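Glucanase/chitosanase (Paenibacillus fukuinensis, PDB 4ZY9) probably hydrolyses chitosan and beta-glucans as a whole enzyme, of which this chain is a chitosan-binding CBM32 module with a beta-sandwich fold. Local coordinates at residues P47-V52 with R116-V121; S74-V79 with V92-T97. The protein carries 1 engineered substitution. All coordinates share one frame; numbering follows the deposited sequence. Where two conformers were deposited one is given.

Interaction 1: P47-V52 with R116-V121; sequences PQWIYV and RMHGTV. Engineered in segment 116-121: Met117 (natural residue Val).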
loop_
_atom_site.group_PDB
_atom_site.type_symbol
_atom_site.label_atom_id
_atom_site.label_comp_id
_atom_site.label_asym_id
_atom_site.label_seq_id
_atom_site.Cartn_x
_atom_site.Cartn_y
_atom_site.Cartn_z
ATOM N N PRO A 47 3.330 8.960 10.867
ATOM C CA PRO A 47 3.183 8.283 9.565
ATOM C C PRO A 47 1.807 7.716 9.398
ATOM O O PRO A 47 0.959 7.737 10.298
ATOM C CB PRO A 47 4.209 7.127 9.675
ATOM C CG PRO A 47 4.066 6.683 11.167
ATOM C CD PRO A 47 3.848 8.021 11.898
ATOM N N GLN A 48 1.503 7.185 8.237
ATOM C CA GLN A 48 0.362 6.332 7.973
ATOM C C GLN A 48 0.753 5.167 7.150
ATOM O O GLN A 48 1.769 5.223 6.442
ATOM C CB GLN A 48 -0.794 7.078 7.298
ATOM C CG GLN A 48 -1.247 8.283 8.059
ATOM C CD GLN A 48 -1.994 8.026 9.374
ATOM O OE1 GLN A 48 -2.089 8.991 10.223
ATOM N NE2 GLN A 48 -2.626 6.934 9.519
ATOM N N TRP A 49 0.028 4.117 7.128
ATOM C CA TRP A 49 0.386 2.854 6.384
ATOM C C TRP A 49 -0.815 2.091 6.013
ATOM O O TRP A 49 -1.893 2.216 6.672
ATOM C CB TRP A 49 1.453 2.044 7.161
ATOM C CG TRP A 49 1.056 1.633 8.544
ATOM C CD1 TRP A 49 1.476 2.234 9.702
ATOM C CD2 TRP A 49 0.120 0.628 8.926
ATOM N NE1 TRP A 49 0.917 1.659 10.778
ATOM C CE2 TRP A 49 0.102 0.634 10.391
ATOM C CE3 TRP A 49 -0.610 -0.298 8.255
ATOM C CZ2 TRP A 49 -0.725 -0.226 11.129
ATOM C CZ3 TRP A 49 -1.508 -1.143 9.045
ATOM C CH2 TRP A 49 -1.508 -1.096 10.419
ATOM N N ILE A 50 -0.674 1.209 5.030
ATOM C CA ILE A 50 -1.682 0.291 4.642
ATOM C C ILE A 50 -1.021 -0.967 4.189
ATOM O O ILE A 50 -0.009 -0.883 3.441
ATOM C CB ILE A 50 -2.605 0.893 3.551
ATOM C CG1 ILE A 50 -3.719 -0.087 3.139
ATOM C CG2 ILE A 50 -1.817 1.394 2.339
ATOM C CD1 ILE A 50 -4.815 0.602 2.428
ATOM N N TYR A 51 -1.504 -2.130 4.552
ATOM C CA TYR A 51 -0.997 -3.370 4.046
ATOM C C TYR A 51 -2.105 -4.274 3.609
ATOM O O TYR A 51 -3.296 -4.117 4.013
ATOM C CB TYR A 51 -0.036 -4.165 4.999
ATOM C CG TYR A 51 -0.624 -4.728 6.256
ATOM C CD1 TYR A 51 -1.386 -5.885 6.270
ATOM C CD2 TYR A 51 -0.374 -4.162 7.461
ATOM C CE1 TYR A 51 -1.842 -6.432 7.470
ATOM C CE2 TYR A 51 -0.838 -4.725 8.675
ATOM C CZ TYR A 51 -1.553 -5.833 8.599
ATOM O OH TYR A 51 -2.000 -6.396 9.815
ATOM N N VAL A 52 -1.795 -5.234 2.750
ATOM C CA VAL A 52 -2.670 -6.295 2.258
ATOM C C VAL A 52 -2.158 -7.624 2.696
ATOM O O VAL A 52 -0.975 -7.876 2.692
ATOM C CB VAL A 52 -2.881 -6.203 0.739
ATOM C CG1 VAL A 52 -1.617 -6.352 -0.039
ATOM C CG2 VAL A 52 -3.969 -7.131 0.283
ATOM N N ARG A 116 3.145 -3.860 2.423
ATOM C CA ARG A 116 2.802 -2.621 3.049
ATOM C C ARG A 116 3.352 -1.418 2.313
ATOM O O ARG A 116 4.514 -1.447 1.888
ATOM C CB ARG A 116 3.363 -2.583 4.476
ATOM C CG ARG A 116 2.930 -1.401 5.341
ATOM C CD ARG A 116 3.037 -1.560 6.855
ATOM N NE ARG A 116 4.429 -1.545 7.306
ATOM C CZ ARG A 116 4.809 -1.230 8.567
ATOM N NH1 ARG A 116 3.880 -0.999 9.473
ATOM N NH2 ARG A 116 6.068 -1.154 8.850
HETATM N N MSE A 117 2.574 -0.390 2.240
HETATM C CA MSE A 117 3.038 0.988 1.903
HETATM C C MSE A 117 3.086 1.742 3.199
HETATM O O MSE A 117 2.033 1.851 3.894
HETATM C CB MSE A 117 2.067 1.638 0.967
HETATM C CG MSE A 117 2.539 2.961 0.353
HETATM SE SE MSE A 117 2.657 4.490 1.654
HETATM C CE MSE A 117 0.817 4.580 2.245
ATOM N N HIS A 118 4.255 2.126 3.680
ATOM C CA HIS A 118 4.441 2.884 4.909
ATOM C C HIS A 118 4.897 4.290 4.553
ATOM O O HIS A 118 5.944 4.443 3.944
ATOM C CB HIS A 118 5.451 2.175 5.845
ATOM C CG HIS A 118 5.570 2.780 7.161
ATOM N ND1 HIS A 118 6.350 3.861 7.405
ATOM C CD2 HIS A 118 4.904 2.515 8.304
ATOM C CE1 HIS A 118 6.193 4.242 8.672
ATOM N NE2 HIS A 118 5.314 3.443 9.226
ATOM N N GLY A 119 4.141 5.261 4.883
ATOM C CA GLY A 119 4.377 6.594 4.488
ATOM C C GLY A 119 4.755 7.485 5.625
ATOM O O GLY A 119 4.100 7.472 6.708
ATOM N N THR A 120 5.766 8.340 5.472
ATOM C CA THR A 120 6.250 9.232 6.507
ATOM C C THR A 120 6.176 10.696 6.224
ATOM O O THR A 120 6.214 11.507 7.196
ATOM C CB THR A 120 7.684 8.846 6.981
ATOM O OG1 THR A 120 8.522 9.011 5.850
ATOM C CG2 THR A 120 7.776 7.445 7.539
ATOM N N VAL A 121 6.119 11.119 4.979
ATOM C CA VAL A 121 6.002 12.520 4.616
ATOM C C VAL A 121 4.893 12.622 3.527
ATOM O O VAL A 121 4.945 11.879 2.517
ATOM C CB VAL A 121 7.282 13.211 4.078
ATOM C CG1 VAL A 121 7.056 14.674 3.790
ATOM C CG2 VAL A 121 8.466 13.012 5.093
#
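Over one face of the Trp49 indole sits the guanidinium of Arg116: NH1 lies 3.9 Å above the ring plane, displaced toward the rim. The Arg116 CZ is 5.0 Å from the centroid of the five-membered ring of Trp49 and 17° off its normal, which makes the contact cation-pi, although the two planes are inclined by 49°. One face of the guanidinium is met by a single atom of His118, CD2, 3.7 Å above the centre of the group. The Trp49 and His118 rings are nearly parallel and adjoin along their margins, neither lying over the other. At the edge of the Tyr51 ring, near its plane, stands Arg116 CD. Trp49 CG occupies the crowded position between backbone N and carbonyl carbon (chi1 59°), whereas Arg116 starts anti to its backbone N and bends at chi3, so that CD passes Trp49 CB at 3.9 Å before NH1 arrives over the indole. Arg116 NH2 is hydrogen-bonded to Gln78, and Trp89 adds a second cation-pi partner; together these probably fix the rotation of the group.

The strands are antiparallel neighbours in one sheet of the CBM32 beta-sandwich. Gln48 with Gly119 and Ile50 with Met117 are hydrogen-bonded pairs, each closed by two N-H to O bonds; that from Gly119 N to Gln48 O is 2.8 Å and runs nearly along the C=O axis. Trp49 with His118 and Tyr51 with Arg116 are the non-hydrogen-bonded pairs.

On the face opposite Trp49, Ile50 CG2 touches CB of the engineered selenomethionine Met117 at 4.1 Å. Both side chains reach Phe133 and Trp39 of the facing sheet. At the loop end, Pro47, preceded by a cis peptide bond, lies alongside His118 and places CB 3.6 Å from CE1 of that imidazole.

Interaction 2: S74-V79 with V92-T97; sequences SYTIQV and VYTTTT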
loop_
_atom_site.group_PDB
_atom_site.type_symbol
_atom_site.label_atom_id
_atom_site.label_comp_id
_atom_site.label_asym_id
_atom_site.label_seq_id
_atom_site.Cartn_x
_atom_site.Cartn_y
_atom_site.Cartn_z
ATOM N N SER A 74 7.412 10.815 0.991
ATOM C CA SER A 74 8.316 9.859 1.521
ATOM C C SER A 74 7.565 8.610 1.858
ATOM O O SER A 74 6.621 8.770 2.678
ATOM C CB SER A 74 9.140 10.344 2.767
ATOM O OG SER A 74 10.031 11.385 2.413
ATOM N N TYR A 75 7.914 7.483 1.334
ATOM C CA TYR A 75 7.300 6.175 1.723
ATOM C C TYR A 75 8.209 5.101 1.417
ATOM O O TYR A 75 9.202 5.245 0.613
ATOM C CB TYR A 75 5.967 5.971 1.077
ATOM C CG TYR A 75 6.031 5.793 -0.452
ATOM C CD1 TYR A 75 6.045 4.497 -0.957
ATOM C CD2 TYR A 75 5.906 6.855 -1.322
ATOM C CE1 TYR A 75 6.096 4.298 -2.346
ATOM C CE2 TYR A 75 5.836 6.634 -2.706
ATOM C CZ TYR A 75 5.907 5.329 -3.139
ATOM O OH TYR A 75 5.887 5.030 -4.511
ATOM N N THR A 76 7.941 3.953 2.004
ATOM C CA THR A 76 8.587 2.688 1.656
ATOM C C THR A 76 7.557 1.680 1.244
ATOM O O THR A 76 6.343 1.782 1.622
ATOM C CB THR A 76 9.403 2.095 2.863
ATOM O OG1 THR A 76 8.541 2.059 4.006
ATOM C CG2 THR A 76 10.573 3.098 3.292
ATOM N N ILE A 77 8.002 0.711 0.507
ATOM C CA ILE A 77 7.283 -0.549 0.267
ATOM C C ILE A 77 7.951 -1.609 1.073
ATOM O O ILE A 77 9.194 -1.749 0.986
ATOM C CB ILE A 77 7.198 -0.927 -1.240
ATOM C CG1 ILE A 77 6.589 0.150 -2.028
ATOM C CG2 ILE A 77 6.483 -2.263 -1.381
ATOM C CD1 ILE A 77 5.141 0.409 -1.682
ATOM N N GLN A 78 7.197 -2.356 1.850
ATOM C CA GLN A 78 7.757 -3.376 2.747
ATOM C C GLN A 78 7.036 -4.661 2.616
ATOM O O GLN A 78 5.834 -4.686 2.247
ATOM C CB GLN A 78 7.698 -2.906 4.183
ATOM C CG GLN A 78 8.246 -1.506 4.394
ATOM C CD GLN A 78 8.125 -1.037 5.809
ATOM O OE1 GLN A 78 7.306 -1.585 6.546
ATOM N NE2 GLN A 78 8.714 0.127 6.151
ATOM N N VAL A 79 7.688 -5.786 2.886
ATOM C CA VAL A 79 7.075 -7.093 2.802
ATOM C C VAL A 79 7.331 -7.829 4.118
ATOM O O VAL A 79 8.391 -7.677 4.737
ATOM C CB VAL A 79 7.612 -7.881 1.595
ATOM C CG1 VAL A 79 7.117 -7.233 0.268
ATOM C CG2 VAL A 79 9.114 -8.085 1.579
ATOM N N VAL A 92 11.714 -2.973 0.648
ATOM C CA VAL A 92 12.162 -3.255 -0.750
ATOM C C VAL A 92 12.257 -2.045 -1.597
ATOM O O VAL A 92 12.875 -2.170 -2.711
ATOM C CB VAL A 92 11.275 -4.350 -1.344
ATOM C CG1 VAL A 92 11.351 -5.581 -0.525
ATOM C CG2 VAL A 92 9.862 -3.855 -1.580
ATOM N N TYR A 93 11.767 -0.917 -1.149
ATOM C CA TYR A 93 11.811 0.279 -1.939
ATOM C C TYR A 93 11.704 1.472 -0.991
ATOM O O TYR A 93 10.806 1.367 -0.058
ATOM C CB TYR A 93 10.696 0.402 -2.977
ATOM C CG TYR A 93 10.615 1.704 -3.705
ATOM C CD1 TYR A 93 11.529 1.950 -4.748
ATOM C CD2 TYR A 93 9.736 2.649 -3.408
ATOM C CE1 TYR A 93 11.486 3.120 -5.435
ATOM C CE2 TYR A 93 9.643 3.853 -4.106
ATOM C CZ TYR A 93 10.558 4.073 -5.141
ATOM O OH TYR A 93 10.491 5.282 -5.851
ATOM N N THR A 94 12.455 2.503 -1.130
ATOM C CA THR A 94 12.371 3.703 -0.408
ATOM C C THR A 94 12.364 4.949 -1.306
ATOM O O THR A 94 13.252 4.992 -2.258
ATOM C CB THR A 94 13.512 3.893 0.617
ATOM O OG1 THR A 94 13.620 2.760 1.433
ATOM C CG2 THR A 94 13.449 5.158 1.357
ATOM N N THR A 95 11.537 5.964 -1.113
ATOM C CA THR A 95 11.715 7.232 -1.775
ATOM C C THR A 95 11.487 8.314 -0.811
ATOM O O THR A 95 10.742 8.186 0.193
ATOM C CB THR A 95 10.768 7.391 -2.966
ATOM O OG1 THR A 95 11.104 8.565 -3.634
ATOM C CG2 THR A 95 9.244 7.474 -2.554
ATOM N N THR A 96 12.135 9.477 -1.045
ATOM C CA THR A 96 11.811 10.713 -0.420
ATOM C C THR A 96 11.397 11.779 -1.406
ATOM O O THR A 96 11.228 12.919 -1.025
ATOM C CB THR A 96 12.955 11.231 0.463
ATOM O OG1 THR A 96 14.081 11.495 -0.427
ATOM C CG2 THR A 96 13.315 10.198 1.595
ATOM N N THR A 97 11.172 11.388 -2.632
ATOM C CA THR A 97 10.825 12.290 -3.733
ATOM C C THR A 97 9.625 11.816 -4.465
ATOM O O THR A 97 9.452 12.003 -5.702
ATOM C CB THR A 97 12.024 12.446 -4.697
ATOM O OG1 THR A 97 12.389 11.191 -5.171
ATOM C CG2 THR A 97 13.153 13.186 -3.956
HETATM O O HOH W 1 9.469 13.694 1.134
HETATM O O HOH W 2 8.027 6.288 -6.003
#
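Tyr75 leaves the backbone with CG in the crowded position between N and carbonyl carbon (chi1 67°), and its CB packs against Met117 of the neighbouring strand. Further out, CD2 and CE2 run under the methyl of Thr95: CG2 stands 3.4 Å above the ring plane, offset toward the rim, a CH-pi contact. On the other margin, Tyr75 CE1 meets Tyr93 CE2 at 4.0 Å, the two rings crossing obliquely with planes at 50°. At the tip, the Tyr75 OH is hydrogen-bonded to Asp103 and also accepts from a water at 2.9 Å, which is bonded to Tyr93 OH as well. An alanine here in place of Tyr75 would probably disturb the packing against Thr95 and Tyr93 by removing the ring, and would lose the hydroxyl's links to Asp103 and the water.

Beneath the rings, Tyr75 and Thr95 form two backbone hydrogen bonds, Thr95 N lying nearly on the axis of the Tyr75 C=O. Ile77 O receives Val92 N at 2.8 Å and, weakly, Tyr93 N at 3.4 Å; two consecutive residues thus face one, a classic beta bulge. Val92 CG2 comes 3.7 Å from Ile77 CG2. At the end of the strand, Thr95 OG1 accepts from Thr97 N, two residues on, in an ST turn. The whole is an antiparallel beta hairpin, bulged at Val92-Tyr93, whose strand 90-95 borders one sheet of the beta-sandwich.

From the N terminus, 47-52 comes first and 74-79 second; the chain then turns back through 92-97, which closes the short hairpin of interaction 2 across 12 intervening residues. Only later does 116-121 return to 47-52, closing the 63-residue loop of interaction 1. Interaction 2 is therefore wholly enclosed in that larger loop, without crossing. In space the order differs: strand 114-122 inserts between strands 48-54 and 75-80, so the four segments form consecutive strands of one antiparallel sheet. The centres of the contacts are about 9 Å apart. They join directly through His118 O and Thr76 N, 2.8 Å apart, a probable hydrogen bond that ties strand 114-122 to strand 75-80.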